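Glycerophosphodiester phosphodiesterase (Cytophaga hutchinsonii ATCC 33406, PDB 3CH0) belongs to the glycerophosphoryl diester phosphodiesterase family and folds as a single-chain TIM-type beta/alpha barrel. Local coordinates at residues 182-185 and 186-190; 242-246 and 247-251; 84-88 and 89-93; 15-18 and 19-22; 159-162 and 163-166. All blocks are in the same frame, centred on the assembly; numbering follows the deposited sequence. Where two conformers were deposited one is given.

Contact 1: 182-185 and 186-190; sequences EYMH and SQYPD
A trans chi1 (-180°) carries the Tyr183 ring past its own carbonyl carbon toward Gln187, whose chi1 (-58°) sets CG opposite its carbonyl carbon and over one face of that ring. This is the last turn of helix 178-187, in the beta-alpha-beta unit that runs from strand 171-175 to strand 192-197 of the barrel. The Gln187 CG stands 3.7 Å from the centroid of the Tyr183 ring, close to the ring normal, a CH-pi contact. Tyr188, the first residue to leave helical geometry, brings its ring in at a slant, with Tyr183 CE2 and Tyr188 CE2 3.9 Å apart, and both phenol OH groups bond to Asp156 OD1 on helix 151-164. Selenomethionine Met184 curls back at chi2 and chi3 and sets its SE 4.0 Å from Tyr188 CD2, an oblique Met-aromatic contact. The backbone closes the helix with regular bonds: Ser186 N to Glu182 O, Gln187 N to Tyr183 O and Tyr188 N to Met184 O. Glu182 OE1 bonds to Ser211 OG, while the His185 ring stacks on Phe212. Bent at chi2, the Gln187 amide folds back on its neighbour, Gln187 NE2 donating to Ser186 OG at 3.0 Å.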
loop_
_atom_site.group_PDB
_atom_site.type_symbol
_atom_site.label_atom_id
_atom_site.label_comp_id
_atom_site.label_asym_id
_atom_site.label_seq_id
_atom_site.Cartn_x
_atom_site.Cartn_y
_atom_site.Cartn_z
ATOM N N GLU A 182 8.619 -12.542 7.715
ATOM C CA GLU A 182 9.329 -13.313 8.748
ATOM C C GLU A 182 10.237 -12.413 9.571
ATOM O O GLU A 182 10.339 -12.540 10.820
ATOM C CB GLU A 182 10.143 -14.461 8.141
ATOM C CG GLU A 182 9.311 -15.548 7.500
ATOM C CD GLU A 182 8.529 -16.441 8.423
ATOM O OE1 GLU A 182 8.639 -16.367 9.681
ATOM O OE2 GLU A 182 7.759 -17.295 7.875
ATOM N N TYR A 183 10.976 -11.546 8.891
ATOM C CA TYR A 183 11.911 -10.620 9.553
ATOM C C TYR A 183 11.158 -9.712 10.511
ATOM O O TYR A 183 11.519 -9.505 11.686
ATOM C CB TYR A 183 12.672 -9.792 8.526
ATOM C CG TYR A 183 13.638 -8.846 9.184
ATOM C CD1 TYR A 183 14.879 -9.284 9.564
ATOM C CD2 TYR A 183 13.262 -7.545 9.498
ATOM C CE1 TYR A 183 15.781 -8.446 10.197
ATOM C CE2 TYR A 183 14.171 -6.668 10.107
ATOM C CZ TYR A 183 15.437 -7.132 10.478
ATOM O OH TYR A 183 16.367 -6.322 11.108
HETATM N N MSE A 184 10.086 -9.096 10.008
HETATM C CA MSE A 184 9.249 -8.242 10.854
HETATM C C MSE A 184 8.690 -8.959 12.061
HETATM O O MSE A 184 8.706 -8.440 13.190
HETATM C CB MSE A 184 8.054 -7.690 10.073
HETATM C CG MSE A 184 8.374 -6.716 8.977
HETATM SE SE MSE A 184 9.073 -5.029 9.647
HETATM C CE MSE A 184 7.574 -4.513 10.720
ATOM N N HIS A 185 8.199 -10.174 11.857
ATOM C CA HIS A 185 7.598 -10.927 12.933
ATOM C C HIS A 185 8.589 -11.266 14.006
ATOM O O HIS A 185 8.248 -11.202 15.208
ATOM C CB HIS A 185 7.012 -12.183 12.363
ATOM C CG HIS A 185 6.367 -13.063 13.385
ATOM N ND1 HIS A 185 5.221 -12.722 14.064
ATOM C CD2 HIS A 185 6.708 -14.311 13.808
ATOM C CE1 HIS A 185 4.899 -13.712 14.893
ATOM N NE2 HIS A 185 5.762 -14.699 14.726
ATOM N N SER A 186 9.819 -11.597 13.622
ATOM C CA SER A 186 10.804 -11.961 14.648
ATOM C C SER A 186 11.518 -10.772 15.295
ATOM O O SER A 186 11.921 -10.889 16.468
ATOM C CB SER A 186 11.833 -12.909 14.093
ATOM O OG SER A 186 12.675 -12.258 13.182
ATOM N N GLN A 187 11.713 -9.663 14.556
ATOM C CA GLN A 187 12.386 -8.503 15.089
ATOM C C GLN A 187 11.475 -7.452 15.730
ATOM O O GLN A 187 11.848 -6.765 16.714
ATOM C CB GLN A 187 13.246 -7.847 14.013
ATOM C CG GLN A 187 14.287 -8.779 13.417
ATOM C CD GLN A 187 15.090 -9.541 14.490
ATOM O OE1 GLN A 187 15.725 -8.930 15.367
ATOM N NE2 GLN A 187 14.997 -10.868 14.469
ATOM N N TYR A 188 10.276 -7.312 15.167
ATOM C CA TYR A 188 9.335 -6.267 15.568
ATOM C C TYR A 188 7.938 -6.826 15.745
ATOM O O TYR A 188 7.002 -6.431 15.064
ATOM C CB TYR A 188 9.335 -5.124 14.526
ATOM C CG TYR A 188 10.696 -4.586 14.247
ATOM C CD1 TYR A 188 11.431 -3.912 15.239
ATOM C CD2 TYR A 188 11.269 -4.759 13.017
ATOM C CE1 TYR A 188 12.700 -3.423 14.992
ATOM C CE2 TYR A 188 12.527 -4.307 12.731
ATOM C CZ TYR A 188 13.273 -3.595 13.736
ATOM O OH TYR A 188 14.546 -3.177 13.423
ATOM N N PRO A 189 7.765 -7.781 16.666
ATOM C CA PRO A 189 6.486 -8.496 16.830
ATOM C C PRO A 189 5.300 -7.647 17.225
ATOM O O PRO A 189 4.174 -8.132 17.128
ATOM C CB PRO A 189 6.791 -9.516 17.928
ATOM C CG PRO A 189 7.940 -8.941 18.615
ATOM C CD PRO A 189 8.772 -8.239 17.647
ATOM N N ASP A 190 5.532 -6.397 17.641
ATOM C CA ASP A 190 4.430 -5.517 18.020
ATOM C C ASP A 190 3.739 -4.845 16.823
ATOM O O ASP A 190 2.688 -4.168 16.984
ATOM C CB ASP A 190 4.817 -4.470 19.068
ATOM C CG ASP A 190 5.994 -3.594 18.667
ATOM O OD1 ASP A 190 6.805 -3.975 17.790
ATOM O OD2 ASP A 190 6.144 -2.520 19.320
#

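Contact 2: 242-246 and 247-251; sequences WTVNT and KEEIE. With EDO (1,2-ethanediol), chain H; EDO (1,2-ethanediol), chain E.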
loop_
_atom_site.group_PDB
_atom_site.type_symbol
_atom_site.label_atom_id
_atom_site.label_comp_id
_atom_site.label_asym_id
_atom_site.label_seq_id
_atom_site.Cartn_x
_atom_site.Cartn_y
_atom_site.Cartn_z
ATOM N N TRP A 242 -8.087 -6.840 -2.156
ATOM C CA TRP A 242 -7.698 -5.714 -3.009
ATOM C C TRP A 242 -7.820 -6.104 -4.471
ATOM O O TRP A 242 -7.859 -7.287 -4.742
ATOM C CB TRP A 242 -6.222 -5.339 -2.731
ATOM C CG TRP A 242 -5.273 -6.527 -2.809
ATOM C CD1 TRP A 242 -4.889 -7.339 -1.769
ATOM C CD2 TRP A 242 -4.626 -7.062 -3.972
ATOM N NE1 TRP A 242 -4.032 -8.293 -2.204
ATOM C CE2 TRP A 242 -3.862 -8.164 -3.559
ATOM C CE3 TRP A 242 -4.606 -6.715 -5.337
ATOM C CZ2 TRP A 242 -3.107 -8.916 -4.473
ATOM C CZ3 TRP A 242 -3.848 -7.470 -6.227
ATOM C CH2 TRP A 242 -3.085 -8.541 -5.787
ATOM N N THR A 243 -7.843 -5.144 -5.401
ATOM C CA THR A 243 -8.176 -3.762 -5.221
ATOM C C THR A 243 -9.565 -3.660 -5.832
ATOM O O THR A 243 -9.757 -3.925 -7.029
ATOM C CB THR A 243 -7.156 -2.857 -5.926
ATOM O OG1 THR A 243 -5.876 -3.014 -5.277
ATOM C CG2 THR A 243 -7.544 -1.385 -5.846
ATOM N N VAL A 244 -10.538 -3.282 -5.013
ATOM C CA VAL A 244 -11.961 -3.424 -5.322
ATOM C C VAL A 244 -12.595 -2.074 -5.606
ATOM O O VAL A 244 -12.666 -1.233 -4.736
ATOM C CB VAL A 244 -12.691 -4.168 -4.229
ATOM C CG1 VAL A 244 -14.079 -4.583 -4.727
ATOM C CG2 VAL A 244 -11.896 -5.415 -3.714
ATOM N N ASN A 245 -13.023 -1.869 -6.876
ATOM C CA ASN A 245 -13.268 -0.531 -7.401
ATOM C C ASN A 245 -14.712 -0.294 -7.875
ATOM O O ASN A 245 -14.975 0.679 -8.575
ATOM C CB ASN A 245 -12.276 -0.220 -8.539
ATOM C CG ASN A 245 -10.854 0.030 -8.004
ATOM O OD1 ASN A 245 -10.729 0.255 -6.792
ATOM N ND2 ASN A 245 -9.859 0.099 -8.892
ATOM N N THR A 246 -15.640 -1.182 -7.524
ATOM C CA THR A 246 -17.051 -0.996 -7.838
ATOM C C THR A 246 -17.876 -1.239 -6.596
ATOM O O THR A 246 -17.502 -2.055 -5.755
ATOM C CB THR A 246 -17.595 -1.850 -9.028
ATOM O OG1 THR A 246 -17.594 -3.233 -8.652
ATOM C CG2 THR A 246 -16.771 -1.601 -10.262
ATOM N N LYS A 247 -19.002 -0.530 -6.472
ATOM C CA LYS A 247 -19.874 -0.670 -5.369
ATOM C C LYS A 247 -20.399 -2.093 -5.257
ATOM O O LYS A 247 -20.466 -2.651 -4.184
ATOM C CB LYS A 247 -21.034 0.320 -5.564
ATOM C CG LYS A 247 -22.123 0.187 -4.549
ATOM C CD LYS A 247 -23.254 1.224 -4.800
ATOM C CE LYS A 247 -24.285 1.207 -3.664
ATOM N NZ LYS A 247 -25.476 2.058 -4.074
ATOM N N GLU A 248 -20.785 -2.684 -6.373
ATOM C CA GLU A 248 -21.420 -3.992 -6.330
ATOM C C GLU A 248 -20.409 -5.043 -5.817
ATOM O O GLU A 248 -20.763 -5.947 -5.084
ATOM C CB GLU A 248 -21.915 -4.384 -7.720
ATOM C CG GLU A 248 -23.041 -3.538 -8.238
ATOM C CD GLU A 248 -22.593 -2.189 -8.826
ATOM O OE1 GLU A 248 -21.383 -1.906 -8.985
ATOM O OE2 GLU A 248 -23.500 -1.383 -9.121
ATOM N N GLU A 249 -19.142 -4.947 -6.254
ATOM C CA GLU A 249 -18.131 -5.902 -5.805
ATOM C C GLU A 249 -17.871 -5.785 -4.312
ATOM O O GLU A 249 -17.674 -6.772 -3.613
ATOM C CB GLU A 249 -16.812 -5.748 -6.582
ATOM C CG GLU A 249 -16.840 -6.180 -8.024
ATOM C CD GLU A 249 -15.553 -5.814 -8.666
ATOM O OE1 GLU A 249 -14.581 -6.647 -8.579
ATOM O OE2 GLU A 249 -15.475 -4.688 -9.248
ATOM N N ILE A 250 -17.869 -4.541 -3.825
ATOM C CA ILE A 250 -17.684 -4.264 -2.382
ATOM C C ILE A 250 -18.847 -4.875 -1.600
ATOM O O ILE A 250 -18.659 -5.549 -0.580
ATOM C CB ILE A 250 -17.569 -2.746 -2.122
ATOM C CG1 ILE A 250 -16.212 -2.236 -2.638
ATOM C CG2 ILE A 250 -17.742 -2.423 -0.646
ATOM C CD1 ILE A 250 -16.051 -0.706 -2.766
ATOM N N GLU A 251 -20.051 -4.660 -2.119
ATOM C CA GLU A 251 -21.245 -5.216 -1.455
ATOM C C GLU A 251 -21.226 -6.749 -1.436
ATOM O O GLU A 251 -21.570 -7.361 -0.381
ATOM C CB GLU A 251 -22.506 -4.650 -2.117
ATOM C CG GLU A 251 -22.760 -3.212 -1.696
ATOM C CD GLU A 251 -23.905 -2.529 -2.448
ATOM O OE1 GLU A 251 -24.175 -2.907 -3.626
ATOM O OE2 GLU A 251 -24.480 -1.595 -1.846
HETATM C C1 EDO H . -11.390 -5.666 -9.427
HETATM O O1 EDO H . -12.405 -6.579 -9.906
HETATM C C2 EDO H . -11.744 -4.209 -9.741
HETATM O O2 EDO H . -12.877 -3.688 -9.070
HETATM C C1 EDO E . -7.944 -7.192 -8.154
HETATM O O1 EDO E . -7.097 -6.064 -8.242
HETATM C C2 EDO E . -8.171 -7.822 -9.530
HETATM O O2 EDO E . -7.143 -8.760 -9.844
#
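Thr246 and Glu249 face each other across the first turn of helix 247-256, their side chains crossing at a slant. The Thr246 hydroxyl, lodged between its own backbone N and carbonyl carbon (chi1 68°), donates to Glu249 OE2 over 2.6 Å, using the anti lone pair of that oxygen. The same OG1 accepts a weak bond from Glu249 N at 3.3 Å, so backbone and side chain of one residue grip a single hydroxyl. Farther round the turn, Ile250 N reaches Thr246 O at 3.2 Å. Next to the polar pair, Val244 CG1 rests on Glu249 CB at 3.5 Å and on Ile250 CG1 at 3.8 Å; Val244 and Ile250 also meet Ile261 of strand 260-263. The Glu249 carboxylate holds one 1,2-ethanediol by both hydroxyls: its O1 donates to OE1 at 2.5 Å and its O2 to OE2, while Asn245 N donates to O2. A second 1,2-ethanediol accepts through O1 the Thr243 N-H in a straight bond of 3.1 Å from N. Thr246 is a threonine N-cap, opening a barrel helix after a strand-to-helix loop.

Contact 3: 84-88 and 89-93; sequences YAMNY and ADIKE
Asn87 O takes two backbone donors from the first turn of helix 88-91: Ile91 N at 3.1 Å, lying in the carbonyl plane, and Asp90 N at 3.0 Å, well above it. Two waters, both donating to Asp90 OD2, tie that side chain back to Asn87; one accepts from Asn87 N and the other from Asn87 ND2, the former standing 2.5 Å from OD2. Asn87 stands at the N-cap position, but its side chain makes no direct capping bond and reaches Asp90 through water. The short helix lies at the surface, between strand 71-72 and helix 117-127 of the TIM-type barrel. Next along, Lys92 N bonds to Tyr88 O at 2.9 Å. Tyr88 chi1 (-175°) sets CG beside its carbonyl carbon, bringing the ring to Lys92 and Ile91. Lys92 CB sits over one face, 4.0 Å from the Tyr88 centroid, a CH-pi contact between side chains crossing at about a right angle. Tyr88 OH bonds to Lys114 O. On the same side of the ring, Ile91 CG2 comes in obliquely, 3.9 Å from Tyr88 CE1. Separately, Ile91 CG1 meets CB of selenomethionine Met86 at 3.7 Å.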
loop_
_atom_site.group_PDB
_atom_site.type_symbol
_atom_site.label_atom_id
_atom_site.label_comp_id
_atom_site.label_asym_id
_atom_site.label_seq_id
_atom_site.Cartn_x
_atom_site.Cartn_y
_atom_site.Cartn_z
ATOM N N TYR A 84 16.459 3.514 -6.120
ATOM C CA TYR A 84 17.563 3.079 -5.255
ATOM C C TYR A 84 18.966 3.570 -5.706
ATOM O O TYR A 84 19.912 3.480 -4.924
ATOM C CB TYR A 84 17.553 1.555 -5.122
ATOM C CG TYR A 84 18.338 0.999 -3.978
ATOM C CD1 TYR A 84 18.289 1.575 -2.734
ATOM C CD2 TYR A 84 19.139 -0.134 -4.146
ATOM C CE1 TYR A 84 19.028 1.052 -1.657
ATOM C CE2 TYR A 84 19.866 -0.658 -3.112
ATOM C CZ TYR A 84 19.816 -0.075 -1.882
ATOM O OH TYR A 84 20.527 -0.523 -0.807
ATOM N N ALA A 85 19.045 4.016 -6.981
ATOM C CA ALA A 85 20.275 4.606 -7.562
ATOM C C ALA A 85 20.217 6.130 -7.511
ATOM O O ALA A 85 21.104 6.799 -8.057
ATOM C CB ALA A 85 20.463 4.146 -8.962
HETATM N N MSE A 86 19.141 6.692 -6.968
HETATM C CA MSE A 86 18.960 8.145 -6.871
HETATM C C MSE A 86 18.856 8.674 -5.457
HETATM O O MSE A 86 18.172 8.108 -4.598
HETATM C CB MSE A 86 17.677 8.514 -7.643
HETATM C CG MSE A 86 17.692 8.086 -9.086
HETATM SE SE MSE A 86 15.939 8.271 -9.944
HETATM C CE MSE A 86 15.810 10.144 -9.771
ATOM N N ASN A 87 19.523 9.800 -5.156
ATOM C CA ASN A 87 19.294 10.452 -3.888
ATOM C C ASN A 87 17.896 11.072 -3.847
ATOM O O ASN A 87 17.351 11.440 -4.890
ATOM C CB ASN A 87 20.341 11.540 -3.612
ATOM C CG ASN A 87 21.716 10.955 -3.438
ATOM O OD1 ASN A 87 21.859 9.980 -2.736
ATOM N ND2 ASN A 87 22.737 11.553 -4.091
ATOM N N TYR A 88 17.341 11.174 -2.652
ATOM C CA TYR A 88 15.992 11.703 -2.564
ATOM C C TYR A 88 15.910 13.136 -3.160
ATOM O O TYR A 88 14.887 13.500 -3.747
ATOM C CB TYR A 88 15.424 11.651 -1.169
ATOM C CG TYR A 88 13.991 12.103 -1.170
ATOM C CD1 TYR A 88 13.015 11.361 -1.839
ATOM C CD2 TYR A 88 13.608 13.307 -0.581
ATOM C CE1 TYR A 88 11.711 11.802 -1.939
ATOM C CE2 TYR A 88 12.288 13.769 -0.667
ATOM C CZ TYR A 88 11.334 12.996 -1.322
ATOM O OH TYR A 88 10.060 13.492 -1.382
ATOM N N ALA A 89 16.988 13.914 -3.003
ATOM C CA ALA A 89 16.981 15.296 -3.529
ATOM C C ALA A 89 16.674 15.311 -5.005
ATOM O O ALA A 89 16.050 16.249 -5.496
ATOM C CB ALA A 89 18.345 15.987 -3.252
ATOM N N ASP A 90 17.055 14.265 -5.730
ATOM C CA ASP A 90 16.750 14.139 -7.132
ATOM C C ASP A 90 15.383 13.517 -7.416
ATOM O O ASP A 90 14.737 13.875 -8.403
ATOM C CB ASP A 90 17.866 13.404 -7.878
ATOM C CG ASP A 90 19.227 14.110 -7.703
ATOM O OD1 ASP A 90 19.243 15.345 -7.889
ATOM O OD2 ASP A 90 20.211 13.474 -7.310
ATOM N N ILE A 91 14.995 12.557 -6.575
ATOM C CA ILE A 91 13.704 11.875 -6.718
ATOM C C ILE A 91 12.581 12.926 -6.599
ATOM O O ILE A 91 11.626 12.925 -7.387
ATOM C CB ILE A 91 13.554 10.761 -5.632
ATOM C CG1 ILE A 91 14.523 9.591 -5.965
ATOM C CG2 ILE A 91 12.073 10.318 -5.492
ATOM C CD1 ILE A 91 14.653 8.597 -4.774
ATOM N N LYS A 92 12.768 13.860 -5.670
ATOM C CA LYS A 92 11.707 14.821 -5.293
ATOM C C LYS A 92 11.453 15.896 -6.381
ATOM O O LYS A 92 10.491 16.673 -6.297
ATOM C CB LYS A 92 11.997 15.453 -3.929
ATOM C CG LYS A 92 13.019 16.565 -3.930
ATOM C CD LYS A 92 13.255 17.102 -2.516
ATOM C CE LYS A 92 14.081 18.400 -2.565
ATOM N NZ LYS A 92 14.272 19.014 -1.219
ATOM N N GLU A 93 12.289 15.913 -7.397
ATOM C CA GLU A 93 12.140 16.855 -8.500
ATOM C C GLU A 93 11.305 16.397 -9.666
ATOM O O GLU A 93 11.065 17.179 -10.592
ATOM C CB GLU A 93 13.522 17.296 -8.995
ATOM C CG GLU A 93 14.322 18.016 -7.919
ATOM C CD GLU A 93 13.631 19.283 -7.337
ATOM O OE1 GLU A 93 12.872 19.951 -8.087
ATOM O OE2 GLU A 93 13.842 19.602 -6.142
HETATM O O HOH W 1 20.770 11.016 -7.376
HETATM O O HOH W 2 22.215 13.963 -5.668
#

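Contact 4: 15-18 and 19-22; sequences RGCR and GLLP
Cys17 O is the polar hub of this tight turn, accepting from both Leu20 N and Leu21 N. The Leu20 bond is the shorter at 2.8 Å and comes from above the carbonyl plane; the Leu21 bond, 3.1 Å, runs nearly in line with the carbonyl. Bonds from the third and fourth residues onward to one oxygen mark a single helix-like turn without a regular helix. A CA-H...O contact adds to it, Arg18 CA lying 3.4 Å from Leu21 O.

The apolar part is small. Cys17 SG, set between its backbone N and carbonyl carbon (chi1 55°), meets Leu20 CB at 4.0 Å and Leu21 CB at 4.2 Å. Helix 26-35 borders the same side chains, through Ala28 and Lys31 at Cys17 and Lys31 at both leucines.

Of the charged groups, the guanidiniums of Arg15 and Arg18 overlap near their rims with their planes clearly tilted, Arg18 CZ standing 3.7 Å above the Arg15 plane. Acidic partners lie close by: Arg18 NH2 forms a salt bridge with Asp264 and Arg15 NH1 one with Glu23. Both arginines also bond to a bound glycerol, and Arg15 NH2 to a citric acid. This buried segment follows strand 10-13 and precedes helix 26-35, consistent with a strand-to-helix loop bordering a pocket of the TIM-type barrel, here occupied by molecules probably from the crystallisation liquor.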
loop_
_atom_site.group_PDB
_atom_site.type_symbol
_atom_site.label_atom_id
_atom_site.label_comp_id
_atom_site.label_asym_id
_atom_site.label_seq_id
_atom_site.Cartn_x
_atom_site.Cartn_y
_atom_site.Cartn_z
ATOM N N ARG A 15 -3.227 3.475 -2.172
ATOM C CA ARG A 15 -2.317 4.550 -2.554
ATOM C C ARG A 15 -2.911 5.900 -2.268
ATOM O O ARG A 15 -2.763 6.859 -3.007
ATOM C CB ARG A 15 -1.856 4.418 -4.015
ATOM C CG ARG A 15 -1.407 2.965 -4.391
ATOM C CD ARG A 15 -0.829 2.786 -5.776
ATOM N NE ARG A 15 -0.777 1.354 -6.053
ATOM C CZ ARG A 15 -0.613 0.841 -7.242
ATOM N NH1 ARG A 15 -0.224 1.594 -8.277
ATOM N NH2 ARG A 15 -0.749 -0.452 -7.383
ATOM N N GLY A 16 -3.589 5.924 -1.132
ATOM C CA GLY A 16 -4.353 7.109 -0.686
ATOM C C GLY A 16 -5.678 7.070 -1.416
ATOM O O GLY A 16 -6.717 6.786 -0.841
ATOM N N CYS A 17 -5.673 7.347 -2.712
ATOM C CA CYS A 17 -6.896 7.255 -3.506
ATOM C C CYS A 17 -6.555 7.379 -4.989
ATOM O O CYS A 17 -6.948 8.319 -5.655
ATOM C CB CYS A 17 -7.974 8.284 -3.107
ATOM S SG CYS A 17 -7.420 9.983 -3.122
ATOM N N ARG A 18 -5.858 6.399 -5.510
ATOM C CA ARG A 18 -5.400 6.435 -6.934
ATOM C C ARG A 18 -6.470 6.718 -7.969
ATOM O O ARG A 18 -6.208 7.357 -9.000
ATOM C CB ARG A 18 -4.674 5.135 -7.305
ATOM C CG ARG A 18 -4.353 4.979 -8.803
ATOM C CD ARG A 18 -3.493 3.731 -9.038
ATOM N NE ARG A 18 -4.186 2.499 -8.664
ATOM C CZ ARG A 18 -3.911 1.285 -9.144
ATOM N NH1 ARG A 18 -2.908 1.112 -9.977
ATOM N NH2 ARG A 18 -4.668 0.250 -8.783
ATOM N N GLY A 19 -7.689 6.256 -7.731
ATOM C CA GLY A 19 -8.763 6.538 -8.704
ATOM C C GLY A 19 -9.085 8.024 -8.807
ATOM O O GLY A 19 -9.618 8.471 -9.845
ATOM N N LEU A 20 -8.820 8.785 -7.742
ATOM C CA LEU A 20 -9.221 10.178 -7.661
ATOM C C LEU A 20 -8.096 11.155 -7.900
ATOM O O LEU A 20 -8.291 12.237 -8.476
ATOM C CB LEU A 20 -9.786 10.456 -6.269
ATOM C CG LEU A 20 -10.932 9.512 -5.809
ATOM C CD1 LEU A 20 -11.423 9.878 -4.382
ATOM C CD2 LEU A 20 -12.090 9.458 -6.820
ATOM N N LEU A 21 -6.894 10.803 -7.428
ATOM C CA LEU A 21 -5.748 11.701 -7.407
ATOM C C LEU A 21 -4.478 10.899 -7.658
ATOM O O LEU A 21 -4.483 9.687 -7.433
ATOM C CB LEU A 21 -5.637 12.399 -6.058
ATOM C CG LEU A 21 -6.555 13.620 -5.819
ATOM C CD1 LEU A 21 -6.510 14.021 -4.357
ATOM C CD2 LEU A 21 -6.058 14.788 -6.711
ATOM N N PRO A 22 -3.399 11.562 -8.100
ATOM C CA PRO A 22 -2.133 10.847 -8.322
ATOM C C PRO A 22 -1.762 9.945 -7.151
ATOM O O PRO A 22 -1.799 10.337 -5.974
ATOM C CB PRO A 22 -1.140 11.960 -8.543
ATOM C CG PRO A 22 -1.961 13.057 -9.221
ATOM C CD PRO A 22 -3.255 13.001 -8.441
#

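Contact 5: 159-162 and 163-166; sequences VAEI and KKAH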
loop_
_atom_site.group_PDB
_atom_site.type_symbol
_atom_site.label_atom_id
_atom_site.label_comp_id
_atom_site.label_asym_id
_atom_site.label_seq_id
_atom_site.Cartn_x
_atom_site.Cartn_y
_atom_site.Cartn_z
ATOM N N VAL A 159 10.846 0.697 9.857
ATOM C CA VAL A 159 10.457 0.601 11.245
ATOM C C VAL A 159 10.995 1.793 12.080
ATOM O O VAL A 159 10.267 2.263 12.971
ATOM C CB VAL A 159 10.810 -0.766 11.834
ATOM C CG1 VAL A 159 10.618 -0.726 13.371
ATOM C CG2 VAL A 159 9.959 -1.857 11.168
ATOM N N ALA A 160 12.178 2.277 11.755
ATOM C CA ALA A 160 12.738 3.446 12.420
ATOM C C ALA A 160 11.742 4.614 12.310
ATOM O O ALA A 160 11.536 5.362 13.283
ATOM C CB ALA A 160 14.094 3.837 11.859
ATOM N N GLU A 161 11.107 4.758 11.158
ATOM C CA GLU A 161 10.176 5.865 10.950
ATOM C C GLU A 161 8.865 5.685 11.723
ATOM O O GLU A 161 8.297 6.660 12.217
ATOM C CB GLU A 161 9.947 6.087 9.448
ATOM C CG GLU A 161 11.201 6.467 8.678
ATOM C CD GLU A 161 11.894 7.705 9.257
ATOM O OE1 GLU A 161 11.203 8.725 9.448
ATOM O OE2 GLU A 161 13.111 7.647 9.527
ATOM N N ILE A 162 8.369 4.447 11.801
ATOM C CA ILE A 162 7.225 4.079 12.587
ATOM C C ILE A 162 7.434 4.379 14.076
ATOM O O ILE A 162 6.595 4.964 14.708
ATOM C CB ILE A 162 6.836 2.555 12.371
ATOM C CG1 ILE A 162 6.381 2.355 10.909
ATOM C CG2 ILE A 162 5.769 2.049 13.356
ATOM C CD1 ILE A 162 6.346 0.886 10.471
ATOM N N LYS A 163 8.569 3.957 14.597
ATOM C CA LYS A 163 8.886 4.141 16.022
ATOM C C LYS A 163 9.107 5.640 16.333
ATOM O O LYS A 163 8.611 6.129 17.349
ATOM C CB LYS A 163 10.139 3.319 16.370
ATOM C CG LYS A 163 9.884 1.812 16.379
ATOM C CD LYS A 163 11.148 1.018 16.806
ATOM C CE LYS A 163 10.910 -0.511 16.966
ATOM N NZ LYS A 163 9.917 -0.905 17.990
ATOM N N LYS A 164 9.797 6.351 15.452
ATOM C CA LYS A 164 10.068 7.805 15.644
ATOM C C LYS A 164 8.741 8.567 15.835
ATOM O O LYS A 164 8.641 9.505 16.643
ATOM C CB LYS A 164 10.875 8.366 14.479
ATOM C CG LYS A 164 11.255 9.841 14.570
ATOM C CD LYS A 164 11.996 10.344 13.350
ATOM C CE LYS A 164 12.196 11.888 13.426
ATOM N NZ LYS A 164 10.895 12.623 13.563
ATOM N N ALA A 165 7.722 8.192 15.052
ATOM C CA ALA A 165 6.405 8.866 15.044
ATOM C C ALA A 165 5.437 8.313 16.055
ATOM O O ALA A 165 4.285 8.781 16.148
ATOM C CB ALA A 165 5.786 8.776 13.619
ATOM N N HIS A 166 5.828 7.235 16.740
ATOM C CA HIS A 166 4.985 6.593 17.695
ATOM C C HIS A 166 3.647 6.146 17.132
ATOM O O HIS A 166 2.609 6.245 17.778
ATOM C CB HIS A 166 4.781 7.528 18.920
ATOM C CG HIS A 166 6.074 7.904 19.567
ATOM N ND1 HIS A 166 6.661 7.121 20.538
ATOM C CD2 HIS A 166 6.945 8.907 19.308
ATOM C CE1 HIS A 166 7.814 7.658 20.889
ATOM N NE2 HIS A 166 8.018 8.731 20.146
#
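This is a local contact through the last turn of helix 151-164, where Val159 and Lys163 run side by side and the chain then turns off the helix at His166. Val159 CG1 lies against the aliphatic part of Lys163, 3.6 Å from its CE. Lys163 CG is anti to the carbonyl carbon (chi1 -71°) and the chain stays extended as far as CE, which keeps its methylenes along the valine before chi4 bends the amino group away. Tyr188 borders both side chains. Along the backbone the ladder is regular: Lys163 N bonds to Val159 O at 2.9 Å, nearly in line with the carbonyl, and Lys164 N to Ala160 O at 3.0 Å. The third rung, Ala165 N to Glu161 O, stretches to 3.3 Å with its donor above the carbonyl plane. The helix is the crossover of a beta-alpha-beta unit between strands 132-137 and 171-175 of the barrel, and it ends in a Schellman motif, with His166 at positive phi (57°). His166 N donates to Lys163 O at 3.1 Å, and that same oxygen stands 3.7 Å above the centre of the His166 ring. On the flank toward helix 117-127, Glu161 OE1 makes a salt bridge with Arg118, while Ile162 rests on Phe117 and Ala165 on Ile121. Lys164 NZ makes a long, weak ion pair with Glu122.

Overall arrangement
Along the chain the order is contact 4, contact 3, contact 5, contact 1, contact 2. Contacts 5 and 1 lie on neighbouring barrel helices, 151-164 and 178-187, with centres about 14 Å apart, and they touch: Met184 CE meets Val159 CG2 at 3.6 Å, so successive outer helices pack together. Contacts 4 and 2 occupy strand-to-helix loops after strands 10-13 and 238-239; their centres are about 15 Å apart and their nearest atoms about 4 Å, and Asp264, bonded to both Arg18 and Asn245, draws the two loops together. The centres of contacts 1 and 4 are about 30 Å apart, on opposite sides of the chain's centre. Contact 3 stands apart at the surface, its centre at least 22 Å from every other.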